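Local coordinates for protein macrophage migration inhibitory factor (Oncomelania hupensis, PDB 6LR3) that belongs to the macrophage migration inhibitory factor family and assembles as a trimer of alpha/beta subunits, at residues Pro2-Asn7 against Ala60-Ile65; Pro16-Ala21 against Ile85-Val90. All blocks are in the same frame, centred on the assembly; numbering follows the deposited sequence.

Contact 1 (Pro2-Asn7 against Ala60-Ile65); sequences PVITVN and ATVECI
V3 faces E63 and T5 faces T61 as hydrogen-bonded pairs of two antiparallel strands, 3-8 and 58-64. Four backbone bonds join them: V3 N to E63 O (2.9 Å), E63 N to V3 O (2.8 Å), and likewise T5 and T61 in both directions; E63 N gives the straightest, 173° at the hydrogen. At the non-hydrogen-bonded pairs, I4 with V62 and V6 with A60, the CA-H groups of I4, V62 and A60 approach T61 O, V3 O and T5 O.

The polar contact on the V3, T5, T61 and E63 face is built round one water. It bonds V3 O and E63 OE1 (2.6 Å from the water) and also T5 OG1 and T61 OG1. T61 OG1 sits between its backbone N and carbonyl carbon (chi1 66°), 3.3 Å from T5 CB. E63 OE2 is taken by a salt bridge to R98 of the second subunit.

Apolar contacts fill the I4, V62, V6 and A60 face: I4 CD1 lies against both V62 methyls, 3.8 Å from CG1. P2 CG touches C64 SG at 3.9 Å.

M80 and F84 of helix 70-88 and L23 and M27 of helix 19-31 cover this apolar face, while strand 39-43 bonds the other edge of 3-8.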
# COMPACT_ATOMS: atom_id res chain seq x y z
N PRO B 2 -9.01 -6.45 9.77
CA PRO B 2 -8.10 -6.78 8.66
C PRO B 2 -8.34 -5.86 7.46
O PRO B 2 -9.38 -5.24 7.40
CB PRO B 2 -8.35 -8.23 8.23
CG PRO B 2 -9.03 -8.85 9.42
CD PRO B 2 -9.83 -7.70 9.99
N VAL B 3 -7.40 -5.81 6.54
CA VAL B 3 -7.56 -5.01 5.30
C VAL B 3 -7.25 -5.94 4.13
O VAL B 3 -6.12 -6.44 4.05
CB VAL B 3 -6.71 -3.74 5.26
CG1 VAL B 3 -6.93 -3.00 3.96
CG2 VAL B 3 -6.94 -2.85 6.46
N ILE B 4 -8.19 -6.10 3.23
CA ILE B 4 -7.96 -6.79 1.94
C ILE B 4 -7.88 -5.72 0.87
O ILE B 4 -8.86 -5.01 0.67
CB ILE B 4 -9.09 -7.78 1.60
CG1 ILE B 4 -9.58 -8.60 2.80
CG2 ILE B 4 -8.63 -8.67 0.44
CD1 ILE B 4 -8.49 -9.34 3.53
N THR B 5 -6.75 -5.61 0.21
CA THR B 5 -6.52 -4.64 -0.88
C THR B 5 -6.41 -5.42 -2.17
O THR B 5 -5.62 -6.36 -2.23
CB THR B 5 -5.28 -3.79 -0.60
OG1 THR B 5 -5.45 -3.20 0.70
CG2 THR B 5 -5.10 -2.74 -1.67
N VAL B 6 -7.23 -5.07 -3.14
CA VAL B 6 -7.24 -5.76 -4.46
C VAL B 6 -6.82 -4.74 -5.51
O VAL B 6 -7.56 -3.78 -5.72
CB VAL B 6 -8.60 -6.37 -4.76
CG1 VAL B 6 -8.63 -7.02 -6.12
CG2 VAL B 6 -8.98 -7.39 -3.70
N ASN B 7 -5.65 -4.94 -6.10
CA ASN B 7 -5.14 -4.09 -7.21
C ASN B 7 -5.34 -4.88 -8.50
O ASN B 7 -4.70 -5.91 -8.69
CB ASN B 7 -3.67 -3.73 -7.02
CG ASN B 7 -3.42 -3.08 -5.69
OD1 ASN B 7 -3.76 -1.90 -5.51
ND2 ASN B 7 -2.88 -3.84 -4.73
N ALA B 60 -3.03 -8.68 -4.81
CA ALA B 60 -3.86 -8.40 -3.63
C ALA B 60 -3.00 -8.51 -2.37
O ALA B 60 -2.00 -9.26 -2.40
CB ALA B 60 -5.04 -9.32 -3.58
N THR B 61 -3.39 -7.82 -1.32
CA THR B 61 -2.73 -7.91 -0.02
C THR B 61 -3.78 -8.18 1.06
O THR B 61 -4.91 -7.68 0.98
CB THR B 61 -1.85 -6.70 0.29
OG1 THR B 61 -2.66 -5.54 0.43
CG2 THR B 61 -0.81 -6.45 -0.79
N VAL B 62 -3.35 -8.91 2.07
CA VAL B 62 -4.16 -9.24 3.25
C VAL B 62 -3.38 -8.80 4.47
O VAL B 62 -2.36 -9.38 4.74
CB VAL B 62 -4.48 -10.74 3.31
CG1 VAL B 62 -5.26 -11.07 4.56
CG2 VAL B 62 -5.21 -11.18 2.04
N GLU B 63 -3.80 -7.70 5.09
CA GLU B 63 -3.21 -7.17 6.34
C GLU B 63 -4.06 -7.68 7.49
O GLU B 63 -5.27 -7.47 7.49
CB GLU B 63 -3.14 -5.65 6.30
CG GLU B 63 -2.16 -5.10 5.27
CD GLU B 63 -2.32 -3.61 5.01
OE1 GLU B 63 -3.13 -3.28 4.14
OE2 GLU B 63 -1.66 -2.80 5.73
N CYS B 64 -3.44 -8.35 8.45
CA CYS B 64 -4.19 -8.94 9.58
C CYS B 64 -3.30 -9.00 10.81
O CYS B 64 -2.11 -9.30 10.68
CB CYS B 64 -4.70 -10.32 9.22
SG CYS B 64 -5.92 -10.96 10.40
N ILE B 65 -3.88 -8.70 11.96
CA ILE B 65 -3.26 -8.93 13.28
C ILE B 65 -3.48 -10.41 13.61
O ILE B 65 -4.65 -10.81 13.72
CB ILE B 65 -3.85 -8.00 14.35
CG1 ILE B 65 -3.70 -6.53 13.95
CG2 ILE B 65 -3.18 -8.29 15.71
CD1 ILE B 65 -4.56 -5.60 14.83
O HOH W 1 -4.24 -4.98 2.49

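Contact 2 (Pro16-Ala21 against Ile85-Val90); sequences PVFFQA and IEHLNV. Unlike the reference sequence in segment 85-90: N89 (reference Lys), V90 (reference Ile).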
# COMPACT_ATOMS: atom_id res chain seq x y z
N PRO B 16 -18.61 -7.85 -10.49
CA PRO B 16 -19.90 -7.95 -9.85
C PRO B 16 -20.03 -6.96 -8.71
O PRO B 16 -19.07 -6.76 -7.95
CB PRO B 16 -19.95 -9.39 -9.36
CG PRO B 16 -19.09 -10.11 -10.32
CD PRO B 16 -17.95 -9.16 -10.55
N VAL B 17 -21.21 -6.38 -8.57
CA VAL B 17 -21.42 -5.30 -7.56
C VAL B 17 -21.21 -5.87 -6.15
O VAL B 17 -20.88 -5.07 -5.28
CB VAL B 17 -22.84 -4.70 -7.70
CG1 VAL B 17 -22.98 -3.97 -9.02
CG2 VAL B 17 -23.91 -5.75 -7.55
N PHE B 18 -21.38 -7.18 -5.95
CA PHE B 18 -21.30 -7.79 -4.60
C PHE B 18 -19.90 -8.35 -4.34
O PHE B 18 -19.71 -8.96 -3.31
CB PHE B 18 -22.39 -8.83 -4.37
CG PHE B 18 -22.30 -10.02 -5.28
CD1 PHE B 18 -22.83 -10.02 -6.55
CD2 PHE B 18 -21.70 -11.19 -4.81
CE1 PHE B 18 -22.80 -11.18 -7.32
CE2 PHE B 18 -21.61 -12.31 -5.61
CZ PHE B 18 -22.17 -12.30 -6.86
N PHE B 19 -18.94 -8.09 -5.21
CA PHE B 19 -17.56 -8.63 -5.07
C PHE B 19 -16.98 -8.24 -3.71
O PHE B 19 -16.54 -9.14 -2.98
CB PHE B 19 -16.67 -8.13 -6.21
CG PHE B 19 -15.23 -8.54 -6.05
CD1 PHE B 19 -14.82 -9.86 -6.07
CD2 PHE B 19 -14.29 -7.59 -5.80
CE1 PHE B 19 -13.49 -10.20 -5.95
CE2 PHE B 19 -12.93 -7.89 -5.81
CZ PHE B 19 -12.55 -9.21 -5.83
N GLN B 20 -16.98 -6.96 -3.35
CA GLN B 20 -16.36 -6.56 -2.06
C GLN B 20 -17.12 -7.17 -0.87
O GLN B 20 -16.46 -7.59 0.09
CB GLN B 20 -16.29 -5.05 -1.91
CG GLN B 20 -15.19 -4.43 -2.73
CD GLN B 20 -15.47 -2.96 -2.92
OE1 GLN B 20 -16.37 -2.63 -3.72
NE2 GLN B 20 -14.76 -2.11 -2.18
N ALA B 21 -18.44 -7.22 -0.92
CA ALA B 21 -19.28 -7.86 0.12
C ALA B 21 -18.92 -9.33 0.22
O ALA B 21 -18.79 -9.85 1.34
CB ALA B 21 -20.75 -7.68 -0.21
N ILE B 85 -10.93 -15.47 -9.88
CA ILE B 85 -11.17 -16.17 -11.18
C ILE B 85 -12.65 -16.00 -11.54
O ILE B 85 -12.95 -15.57 -12.65
CB ILE B 85 -10.74 -17.64 -11.07
CG1 ILE B 85 -9.21 -17.77 -10.98
CG2 ILE B 85 -11.33 -18.46 -12.21
CD1 ILE B 85 -8.73 -19.09 -10.40
N GLU B 86 -13.55 -16.26 -10.60
CA GLU B 86 -15.00 -16.26 -10.88
C GLU B 86 -15.47 -14.84 -11.15
O GLU B 86 -16.23 -14.63 -12.11
CB GLU B 86 -15.74 -16.88 -9.69
CG GLU B 86 -17.23 -16.89 -9.86
CD GLU B 86 -17.78 -18.05 -9.07
OE1 GLU B 86 -17.53 -18.04 -7.84
OE2 GLU B 86 -18.34 -18.96 -9.70
N HIS B 87 -15.06 -13.88 -10.33
CA HIS B 87 -15.61 -12.50 -10.36
C HIS B 87 -14.87 -11.59 -11.36
O HIS B 87 -15.52 -10.74 -11.98
CB HIS B 87 -15.53 -11.86 -8.99
CG HIS B 87 -16.54 -12.26 -7.97
ND1 HIS B 87 -17.51 -11.32 -7.60
CD2 HIS B 87 -16.76 -13.38 -7.22
CE1 HIS B 87 -18.29 -11.88 -6.68
NE2 HIS B 87 -17.89 -13.15 -6.49
N LEU B 88 -13.54 -11.72 -11.45
CA LEU B 88 -12.70 -10.81 -12.27
C LEU B 88 -12.33 -11.45 -13.60
O LEU B 88 -11.75 -10.74 -14.42
CB LEU B 88 -11.45 -10.42 -11.49
CG LEU B 88 -11.69 -9.87 -10.07
CD1 LEU B 88 -10.42 -9.48 -9.40
CD2 LEU B 88 -12.64 -8.70 -10.10
N ASN B 89 -12.58 -12.74 -13.78
CA ASN B 89 -12.18 -13.49 -14.99
C ASN B 89 -10.68 -13.33 -15.19
O ASN B 89 -10.23 -13.12 -16.33
CB ASN B 89 -12.98 -13.03 -16.20
CG ASN B 89 -14.43 -13.43 -16.04
OD1 ASN B 89 -14.72 -14.62 -15.92
ND2 ASN B 89 -15.34 -12.48 -16.12
N VAL B 90 -9.92 -13.42 -14.11
CA VAL B 90 -8.44 -13.42 -14.17
C VAL B 90 -8.01 -14.88 -14.07
O VAL B 90 -8.60 -15.64 -13.28
CB VAL B 90 -7.88 -12.54 -13.04
CG1 VAL B 90 -6.38 -12.56 -12.99
CG2 VAL B 90 -8.30 -11.10 -13.24
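H87 lodges its imidazole among P16, F18 and F19, and no hydrogen bond crosses between the segments. The tight part is centred on ND1, which lies 3.4 Å from P16 CG and 3.4 Å from F19 CD1; at the latter it meets the phenyl ring at its edge. With H87 CG anti to the carbonyl carbon (chi1 -77°), the imidazole is turned toward the P16-F19 turn. H87 CB lies 3.6 Å from F19 CD1. The two rings are oblique, with planes at 49°. P16 crosses H87 obliquely, its CD 3.2 Å from the H87 backbone O. Deeper in, L88 CD2 lies 4.3 Å above the centre of one face of the F19 phenyl, and L88 CD1 approaches F19 CZ. M83 and F84 adjoin F19, and I15 and V58 adjoin L88, continuing this buried side.

The outer part is thinner. F18 is exposed in the trimer, and P16 partly so. F18 makes an offset edge-to-face pair with H87, the imidazole edge directed at the phenyl face with planes at 70° and centroids 5.1 Å apart. Its closest approach is F18 CE2 to H87 CE1, 3.5 Å.

A type I turn from P16 to F19, closed by F19 N to P16 O, gathers the three residues round H87, with F18 at the N-cap position of helix 19-31. The aromatic cluster of F18, F19 and H87 joins the start of one helix to the end of the other in the alpha/beta fold of the MIF family.

Contacts 1 and 2 lie about 16 Å apart between centres, with nearest atoms about 4 Å apart and no direct touch. Their segments alternate along the chain: strand 3-8 is followed by helix 19-31, and strand 58-64 by helix 70-88. Contact 1 thus pairs the two central strands of the four-stranded sheet, and contact 2 joins the start of helix 19-31 to the end of helix 70-88, the helices that follow those strands. F84 of helix 70-88 touches both contacts. Both pairs of segments reach the second subunit: E63 of contact 1 by a salt bridge to its R98, and Q20, in segment 16-21 but not in contact 2 itself, by a hydrogen bond to its R54.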